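Local coordinates for protein probable thiol peroxidase (Chromobacterium violaceum, PDB 3KEB) that has a thioredoxin-like redoxin fold and may act as a peroxidase, possibly reducing peroxides at the expense of thiols, at residues Lys51-Leu56 against Lys84-Thr89; Ile88-Pro93 against Ser133-Pro138; Ser137-Leu142 against Ser152-Asn157. All blocks are in the same frame, centred on the assembly; numbering follows the deposited sequence. Where two conformers were deposited one is given.

Contact 1. Residues Lys51-Leu56 against Lys84-Thr89; sequences KLIVTL and KLIVIT
The flat groups between Leu52-Val54 and Lys84-Ile88 are peptide carbonyls, each met by an N-H of the other strand. Leu52 N reaches Lys84 O from above the carbonyl plane, 37° out of it, at 2.8 Å, whereas Ile88 N lies in the carbonyl plane of Val54, 2.9 Å from Val54 O. Val87 CA makes a CA-H...O contact with that same oxygen. Ile86 N to Leu52 O and Val54 N to Ile86 O continue the parallel pairing, and Leu56 N to Ile88 O, 3.2 Å, is the longest of the five bonds. On the face of Leu52, Val54, Leu85 and Val87, Leu85 CD1 sits 3.3 Å from Leu52 O and 4.0 Å from Val54 CG2. Leu56 CD1 meets Val87 CG1 at 3.6 Å, and helix 67-77 covers this face through Leu69, Leu70 and Leu77. On the other face, Ile88 CG1, anti to the carbonyl carbon (chi1 -56°), carries CD1 to Ile53 CG2 at 3.8 Å. Lys51 lays CD 3.8 Å from Ile86 CD1; its NZ bonds Phe46 O and Thr49 O. In this beta-alpha-beta unit, amides and carbonyls thus pair between an aliphatic layer and a mixed one, where isoleucines lie among polar side chains whose ends bond outside the pair.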
loop_
_atom_site.group_PDB
_atom_site.type_symbol
_atom_site.label_atom_id
_atom_site.label_comp_id
_atom_site.label_asym_id
_atom_site.label_seq_id
_atom_site.Cartn_x
_atom_site.Cartn_y
_atom_site.Cartn_z
ATOM N N LYS A 51 21.919 10.240 4.682
ATOM C CA LYS A 51 20.586 9.740 5.019
ATOM C C LYS A 51 20.523 8.479 5.745
ATOM O O LYS A 51 21.446 7.686 5.741
ATOM C CB LYS A 51 19.743 9.623 3.791
ATOM C CG LYS A 51 20.325 8.870 2.672
ATOM C CD LYS A 51 20.108 9.800 1.565
ATOM C CE LYS A 51 20.756 9.450 0.339
ATOM N NZ LYS A 51 21.223 10.793 -0.347
ATOM N N LEU A 52 19.397 8.331 6.417
ATOM C CA LEU A 52 19.074 7.166 7.225
ATOM C C LEU A 52 17.797 6.607 6.578
ATOM O O LEU A 52 16.720 7.214 6.661
ATOM C CB LEU A 52 18.828 7.592 8.685
ATOM C CG LEU A 52 18.843 6.440 9.673
ATOM C CD1 LEU A 52 20.196 5.598 9.693
ATOM C CD2 LEU A 52 18.566 6.967 11.098
ATOM N N ILE A 53 17.960 5.527 5.835
ATOM C CA ILE A 53 16.815 4.832 5.199
ATOM C C ILE A 53 16.269 3.754 6.145
ATOM O O ILE A 53 17.025 3.016 6.755
ATOM C CB ILE A 53 17.219 4.229 3.859
ATOM C CG1 ILE A 53 17.634 5.336 2.876
ATOM C CG2 ILE A 53 16.101 3.339 3.267
ATOM C CD1 ILE A 53 18.185 4.831 1.662
ATOM N N VAL A 54 14.961 3.737 6.337
ATOM C CA VAL A 54 14.335 2.764 7.173
ATOM C C VAL A 54 13.157 2.205 6.430
ATOM O O VAL A 54 12.325 2.980 5.933
ATOM C CB VAL A 54 13.813 3.405 8.509
ATOM C CG1 VAL A 54 12.997 2.453 9.279
ATOM C CG2 VAL A 54 15.011 3.872 9.412
ATOM N N THR A 55 13.100 0.880 6.367
ATOM C CA THR A 55 11.913 0.186 5.909
ATOM C C THR A 55 11.145 -0.250 7.150
ATOM O O THR A 55 11.726 -0.698 8.144
ATOM C CB THR A 55 12.271 -1.012 5.039
ATOM O OG1 THR A 55 13.215 -1.870 5.759
ATOM C CG2 THR A 55 12.849 -0.533 3.713
ATOM N N LEU A 56 9.844 0.012 7.130
ATOM C CA LEU A 56 8.912 -0.425 8.191
ATOM C C LEU A 56 7.914 -1.337 7.527
ATOM O O LEU A 56 7.865 -1.436 6.240
ATOM C CB LEU A 56 8.191 0.783 8.839
ATOM C CG LEU A 56 8.988 1.973 9.413
ATOM C CD1 LEU A 56 8.082 3.162 9.712
ATOM C CD2 LEU A 56 9.749 1.547 10.630
ATOM N N LYS A 84 19.089 12.878 6.840
ATOM C CA LYS A 84 17.742 12.846 6.251
ATOM C C LYS A 84 17.115 11.458 6.466
ATOM O O LYS A 84 17.623 10.449 5.930
ATOM C CB LYS A 84 17.782 13.189 4.750
ATOM C CG LYS A 84 16.486 13.098 4.018
ATOM C CD LYS A 84 15.456 14.133 4.534
ATOM C CE LYS A 84 14.098 14.082 3.825
ATOM N NZ LYS A 84 13.276 15.229 4.306
ATOM N N LEU A 85 16.014 11.431 7.195
ATOM C CA LEU A 85 15.277 10.201 7.475
ATOM C C LEU A 85 14.323 9.944 6.311
ATOM O O LEU A 85 13.461 10.821 5.975
ATOM C CB LEU A 85 14.490 10.335 8.782
ATOM C CG LEU A 85 13.691 9.075 9.188
ATOM C CD1 LEU A 85 14.591 7.814 9.175
ATOM C CD2 LEU A 85 13.027 9.222 10.488
ATOM N N ILE A 86 14.524 8.796 5.663
ATOM C CA ILE A 86 13.722 8.337 4.515
ATOM C C ILE A 86 13.045 6.986 4.915
ATOM O O ILE A 86 13.723 5.961 5.094
ATOM C CB ILE A 86 14.564 8.119 3.245
ATOM C CG1 ILE A 86 15.277 9.436 2.850
ATOM C CG2 ILE A 86 13.673 7.650 2.110
ATOM C CD1 ILE A 86 16.352 9.258 1.759
ATOM N N VAL A 87 11.727 7.027 5.087
ATOM C CA VAL A 87 10.938 5.864 5.476
ATOM C C VAL A 87 10.312 5.292 4.209
ATOM O O VAL A 87 9.695 6.024 3.425
ATOM C CB VAL A 87 9.853 6.240 6.491
ATOM C CG1 VAL A 87 8.875 5.065 6.749
ATOM C CG2 VAL A 87 10.488 6.719 7.808
ATOM N N ILE A 88 10.461 3.979 4.010
ATOM C CA ILE A 88 9.948 3.295 2.843
ATOM C C ILE A 88 9.053 2.156 3.323
ATOM O O ILE A 88 9.464 1.362 4.206
ATOM C CB ILE A 88 11.062 2.738 1.924
ATOM C CG1 ILE A 88 11.999 3.897 1.508
ATOM C CG2 ILE A 88 10.450 1.993 0.683
ATOM C CD1 ILE A 88 13.257 3.481 0.745
ATOM N N THR A 89 7.845 2.074 2.745
ATOM C CA THR A 89 6.952 0.991 3.061
ATOM C C THR A 89 6.061 0.615 1.896
ATOM O O THR A 89 6.034 1.280 0.862
ATOM C CB THR A 89 6.012 1.274 4.267
ATOM O OG1 THR A 89 4.945 2.110 3.839
ATOM C CG2 THR A 89 6.690 1.992 5.472
#

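Contact 2. Residues Ile88-Pro93 against Ser133-Pro138; sequences ITVDSP and SGYTSP
An ST turn at the end of strand 84-89 brings Val90 against Gly134 and Tyr135 in the loop that leads to strand 139-143. Thr89 OG1 makes the turn by accepting from Asp91 N at 3.0 Å; its hydroxyl donates to Asp91 OD2 at 2.7 Å, approaching from above the carboxylate plane. The chain then passes to Ser92, the N-cap of helix 93-103, whose OG takes Ser95 N. Val90 was deposited in two conformers, and its packing is that of one of them. In the conformer given, Val90 CG2, anti to the backbone N, comes 3.4 Å from Gly134 O, while Val90 CG1 lies over one face of the Tyr135 ring, offset toward the rim and 4.0 Å from Tyr135 CD2. Gly134 has a positive phi of 86°, at which a CB would press on the preceding carbonyl O. This is also a dimer contact: Tyr135 OH bonds Ser94 OG of the second subunit, and Asp91 OD1 bonds Ser92 OG of that subunit. No direct hydrogen bond joins 88-93 to 133-138. A water spans them instead, accepting from Val90 N at 3.0 Å and from Thr136 N at 3.1 Å, with Thr136 OG1 2.8 Å from the same oxygen.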
loop_
_atom_site.group_PDB
_atom_site.type_symbol
_atom_site.label_atom_id
_atom_site.label_comp_id
_atom_site.label_asym_id
_atom_site.label_seq_id
_atom_site.Cartn_x
_atom_site.Cartn_y
_atom_site.Cartn_z
ATOM N N ILE A 88 10.461 3.979 4.010
ATOM C CA ILE A 88 9.948 3.295 2.843
ATOM C C ILE A 88 9.053 2.156 3.323
ATOM O O ILE A 88 9.464 1.362 4.206
ATOM C CB ILE A 88 11.062 2.738 1.924
ATOM C CG1 ILE A 88 11.999 3.897 1.508
ATOM C CG2 ILE A 88 10.450 1.993 0.683
ATOM C CD1 ILE A 88 13.257 3.481 0.745
ATOM N N THR A 89 7.845 2.074 2.745
ATOM C CA THR A 89 6.952 0.991 3.061
ATOM C C THR A 89 6.061 0.615 1.896
ATOM O O THR A 89 6.034 1.280 0.862
ATOM C CB THR A 89 6.012 1.274 4.267
ATOM O OG1 THR A 89 4.945 2.110 3.839
ATOM C CG2 THR A 89 6.690 1.992 5.472
ATOM N N VAL A 90 5.269 -0.419 2.107
ATOM C CA VAL A 90 4.282 -0.877 1.151
ATOM C C VAL A 90 2.977 -0.113 1.188
ATOM O O VAL A 90 2.093 -0.339 0.346
ATOM C CB VAL A 90 4.000 -2.419 1.327
ATOM C CG1 VAL A 90 2.960 -2.704 2.420
ATOM C CG2 VAL A 90 3.580 -3.017 0.002
ATOM N N ASP A 91 2.849 0.784 2.153
ATOM C CA ASP A 91 1.642 1.586 2.271
ATOM C C ASP A 91 1.396 2.402 1.018
ATOM O O ASP A 91 2.354 2.790 0.312
ATOM C CB ASP A 91 1.736 2.545 3.448
ATOM C CG ASP A 91 1.878 1.845 4.741
ATOM O OD1 ASP A 91 1.044 0.942 5.023
ATOM O OD2 ASP A 91 2.798 2.218 5.530
ATOM N N SER A 92 0.131 2.698 0.759
ATOM C CA SER A 92 -0.213 3.574 -0.348
ATOM C C SER A 92 0.287 5.011 -0.045
ATOM O O SER A 92 0.339 5.419 1.127
ATOM C CB SER A 92 -1.706 3.630 -0.578
ATOM O OG SER A 92 -2.348 4.200 0.554
ATOM N N PRO A 93 0.562 5.800 -1.105
ATOM C CA PRO A 93 0.798 7.204 -0.851
ATOM C C PRO A 93 -0.316 7.867 -0.037
ATOM O O PRO A 93 -0.031 8.693 0.835
ATOM C CB PRO A 93 0.902 7.792 -2.240
ATOM C CG PRO A 93 1.427 6.680 -3.099
ATOM C CD PRO A 93 0.785 5.426 -2.511
ATOM N N SER A 133 3.496 -11.488 3.505
ATOM C CA SER A 133 3.646 -11.482 2.067
ATOM C C SER A 133 3.410 -10.098 1.450
ATOM O O SER A 133 2.373 -9.426 1.718
ATOM C CB SER A 133 2.657 -12.452 1.468
ATOM O OG SER A 133 2.848 -12.523 0.088
ATOM N N GLY A 134 4.374 -9.663 0.655
ATOM C CA GLY A 134 4.357 -8.331 0.029
ATOM C C GLY A 134 4.922 -7.186 0.839
ATOM O O GLY A 134 5.143 -6.066 0.258
ATOM N N TYR A 135 5.160 -7.371 2.157
ATOM C CA TYR A 135 5.689 -6.292 2.917
ATOM C C TYR A 135 7.189 -6.108 2.729
ATOM O O TYR A 135 7.908 -7.059 2.393
ATOM C CB TYR A 135 5.396 -6.459 4.444
ATOM C CG TYR A 135 3.982 -6.147 4.891
ATOM C CD1 TYR A 135 2.935 -7.031 4.662
ATOM C CD2 TYR A 135 3.715 -5.011 5.658
ATOM C CE1 TYR A 135 1.665 -6.748 5.151
ATOM C CE2 TYR A 135 2.456 -4.721 6.111
ATOM C CZ TYR A 135 1.436 -5.595 5.856
ATOM O OH TYR A 135 0.215 -5.293 6.334
ATOM N N THR A 136 7.686 -4.920 3.071
ATOM C CA THR A 136 9.143 -4.726 3.202
ATOM C C THR A 136 9.552 -5.082 4.651
ATOM O O THR A 136 9.059 -4.489 5.631
ATOM C CB THR A 136 9.593 -3.308 2.903
ATOM O OG1 THR A 136 8.930 -2.455 3.912
ATOM C CG2 THR A 136 9.140 -2.835 1.564
ATOM N N SER A 137 10.485 -6.018 4.788
ATOM C CA SER A 137 11.005 -6.407 6.071
ATOM C C SER A 137 11.718 -5.195 6.737
ATOM O O SER A 137 12.336 -4.391 6.044
ATOM C CB SER A 137 11.928 -7.626 5.919
ATOM O OG SER A 137 11.968 -8.309 7.137
ATOM N N PRO A 138 11.604 -5.036 8.035
ATOM C CA PRO A 138 12.176 -3.846 8.655
ATOM C C PRO A 138 13.733 -3.830 8.686
ATOM O O PRO A 138 14.369 -4.843 8.983
ATOM C CB PRO A 138 11.593 -3.867 10.068
ATOM C CG PRO A 138 11.265 -5.276 10.282
ATOM C CD PRO A 138 10.711 -5.721 8.975
HETATM O O HOH W 1 6.126 -2.444 4.162
#

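Contact 3. Residues Ser137-Leu142 against Ser152-Asn157; sequences SPAIIL and SERLAN
Ile140 and Glu153 form the hydrogen-bonded pair of an antiparallel hairpin: Ile140 N gives to Glu153 O at 2.8 Å, and Glu153 N returns a bond to Ile140 O at 3.0 Å, both donors lying nearly on the line of the carbonyl bond. Just beyond the strands, Leu155 N reaches Pro138 O at 3.0 Å, tilted 31° from the carbonyl plane. A water bridges the two segments here. It accepts from Ser137 OG at 2.8 Å and donates to Pro138 O and Leu155 O, so that Pro138 O receives two hydrogens. The flanking pairs, Ala139 with Arg154 and Ile141 with Ser152, are non-hydrogen-bonded, and their side chains share one face. There Ala139 CB touches Arg154 CG at 3.7 Å, and Ile141 CG1 lies against Ser152 CB. Arg154 continues to Gly124 O through NH1 and makes a cation-pi contact with Phe6, while Ser152 OG bonds Pro22 O. On the opposite face Ile140 CG2, which sits between the backbone N and the carbonyl carbon, packs on Glu153 CB at 3.9 Å. With CG anti to its backbone N (chi1 175°), Glu153 runs extended, and its OE1 takes Asp163 N. Leu155 CD1 comes 3.9 Å from Pro138 CB, the two side chains crossing at about a right angle. Strand 149-154 is the outermost strand at its end of the sheet within this chain; strand 139-143 separates it from strand 51-55, and helix 164-177 packs on Ile140 and Leu142 through Ile167 and Leu171.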
loop_
_atom_site.group_PDB
_atom_site.type_symbol
_atom_site.label_atom_id
_atom_site.label_comp_id
_atom_site.label_asym_id
_atom_site.label_seq_id
_atom_site.Cartn_x
_atom_site.Cartn_y
_atom_site.Cartn_z
ATOM N N SER A 137 10.485 -6.018 4.788
ATOM C CA SER A 137 11.005 -6.407 6.071
ATOM C C SER A 137 11.718 -5.195 6.737
ATOM O O SER A 137 12.336 -4.391 6.044
ATOM C CB SER A 137 11.928 -7.626 5.919
ATOM O OG SER A 137 11.968 -8.309 7.137
ATOM N N PRO A 138 11.604 -5.036 8.035
ATOM C CA PRO A 138 12.176 -3.846 8.655
ATOM C C PRO A 138 13.733 -3.830 8.686
ATOM O O PRO A 138 14.369 -4.843 8.983
ATOM C CB PRO A 138 11.593 -3.867 10.068
ATOM C CG PRO A 138 11.265 -5.276 10.282
ATOM C CD PRO A 138 10.711 -5.721 8.975
ATOM N N ALA A 139 14.303 -2.695 8.271
ATOM C CA ALA A 139 15.744 -2.539 8.083
ATOM C C ALA A 139 16.145 -1.076 8.180
ATOM O O ALA A 139 15.304 -0.138 8.154
ATOM C CB ALA A 139 16.198 -3.175 6.738
ATOM N N ILE A 140 17.417 -0.879 8.453
ATOM C CA ILE A 140 17.943 0.467 8.562
ATOM C C ILE A 140 19.213 0.527 7.831
ATOM O O ILE A 140 20.002 -0.415 7.904
ATOM C CB ILE A 140 18.133 0.939 10.034
ATOM C CG1 ILE A 140 18.568 2.400 10.082
ATOM C CG2 ILE A 140 19.154 0.052 10.839
ATOM C CD1 ILE A 140 18.319 3.037 11.535
ATOM N N ILE A 141 19.428 1.631 7.128
ATOM C CA ILE A 141 20.680 1.840 6.378
ATOM C C ILE A 141 21.130 3.270 6.484
ATOM O O ILE A 141 20.400 4.185 6.128
ATOM C CB ILE A 141 20.490 1.568 4.874
ATOM C CG1 ILE A 141 19.963 0.169 4.624
ATOM C CG2 ILE A 141 21.822 1.789 4.076
ATOM C CD1 ILE A 141 19.572 -0.088 3.161
ATOM N N LEU A 142 22.327 3.462 7.020
ATOM C CA LEU A 142 22.972 4.761 7.101
ATOM C C LEU A 142 23.896 4.890 5.888
ATOM O O LEU A 142 24.817 4.066 5.689
ATOM C CB LEU A 142 23.817 4.872 8.365
ATOM C CG LEU A 142 24.709 6.089 8.517
ATOM C CD1 LEU A 142 23.881 7.373 8.672
ATOM C CD2 LEU A 142 25.742 5.841 9.679
ATOM N N SER A 152 24.395 -1.015 8.023
ATOM C CA SER A 152 23.083 -1.547 7.627
ATOM C C SER A 152 22.677 -2.695 8.572
ATOM O O SER A 152 23.527 -3.456 9.008
ATOM C CB SER A 152 23.056 -1.984 6.129
ATOM O OG SER A 152 23.887 -3.108 5.874
ATOM N N GLU A 153 21.389 -2.840 8.860
ATOM C CA GLU A 153 20.927 -3.884 9.736
ATOM C C GLU A 153 19.501 -4.210 9.351
ATOM O O GLU A 153 18.659 -3.319 9.185
ATOM C CB GLU A 153 20.983 -3.375 11.193
ATOM C CG GLU A 153 20.401 -4.331 12.240
ATOM C CD GLU A 153 20.183 -3.670 13.608
ATOM O OE1 GLU A 153 20.311 -2.433 13.767
ATOM O OE2 GLU A 153 19.892 -4.417 14.529
ATOM N N ARG A 154 19.201 -5.493 9.284
ATOM C CA ARG A 154 17.804 -5.940 9.236
ATOM C C ARG A 154 17.408 -6.503 10.550
ATOM O O ARG A 154 18.194 -7.183 11.188
ATOM C CB ARG A 154 17.668 -7.030 8.196
ATOM C CG ARG A 154 17.833 -6.490 6.904
ATOM C CD ARG A 154 17.664 -7.541 5.864
ATOM N NE ARG A 154 18.824 -8.442 5.787
ATOM C CZ ARG A 154 18.988 -9.384 4.860
ATOM N NH1 ARG A 154 18.075 -9.583 3.944
ATOM N NH2 ARG A 154 20.075 -10.188 4.859
ATOM N N LEU A 155 16.222 -6.153 11.016
ATOM C CA LEU A 155 15.728 -6.693 12.234
ATOM C C LEU A 155 15.407 -8.176 12.092
ATOM O O LEU A 155 14.732 -8.582 11.146
ATOM C CB LEU A 155 14.446 -5.943 12.676
ATOM C CG LEU A 155 14.543 -4.489 13.062
ATOM C CD1 LEU A 155 13.123 -4.061 13.642
ATOM C CD2 LEU A 155 15.701 -4.310 14.054
ATOM N N ALA A 156 15.837 -8.963 13.068
ATOM C CA ALA A 156 15.495 -10.378 13.148
ATOM C C ALA A 156 14.127 -10.674 13.778
ATOM O O ALA A 156 13.652 -11.793 13.678
ATOM C CB ALA A 156 16.623 -11.190 13.851
ATOM N N ASN A 157 13.527 -9.667 14.414
ATOM C CA ASN A 157 12.226 -9.780 15.073
ATOM C C ASN A 157 11.546 -8.425 14.938
ATOM O O ASN A 157 12.201 -7.417 15.157
ATOM C CB ASN A 157 12.355 -10.138 16.561
ATOM C CG ASN A 157 11.015 -10.442 17.216
ATOM O OD1 ASN A 157 10.132 -9.595 17.256
ATOM N ND2 ASN A 157 10.866 -11.650 17.765
HETATM O O HOH W 2 14.123 -7.486 8.750
#

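In the fold
From the N terminus, the contacts follow one another, each beginning on or after the residues where the last ends, with no nesting. Contact 1 closes the loop through helix 67-77, setting strand 84-89 beside strand 51-55. Contact 2 opens on the last two residues of that strand, Ile88 and Thr89, and closes a longer excursion through helix 93-103, strand 109-112 and helix 119-122. It hands Ser137 and Pro138 to contact 3, which closes the short hairpin at one end of the sheet. Strand 51-55 also ties contact 1 to the later segments: Thr55 OG1 bonds Ser137 O, and Ile53 O accepts from Ile141 N. Contacts 1 and 3 thus lie in one mixed sheet, while contact 2 joins its loops near the second subunit.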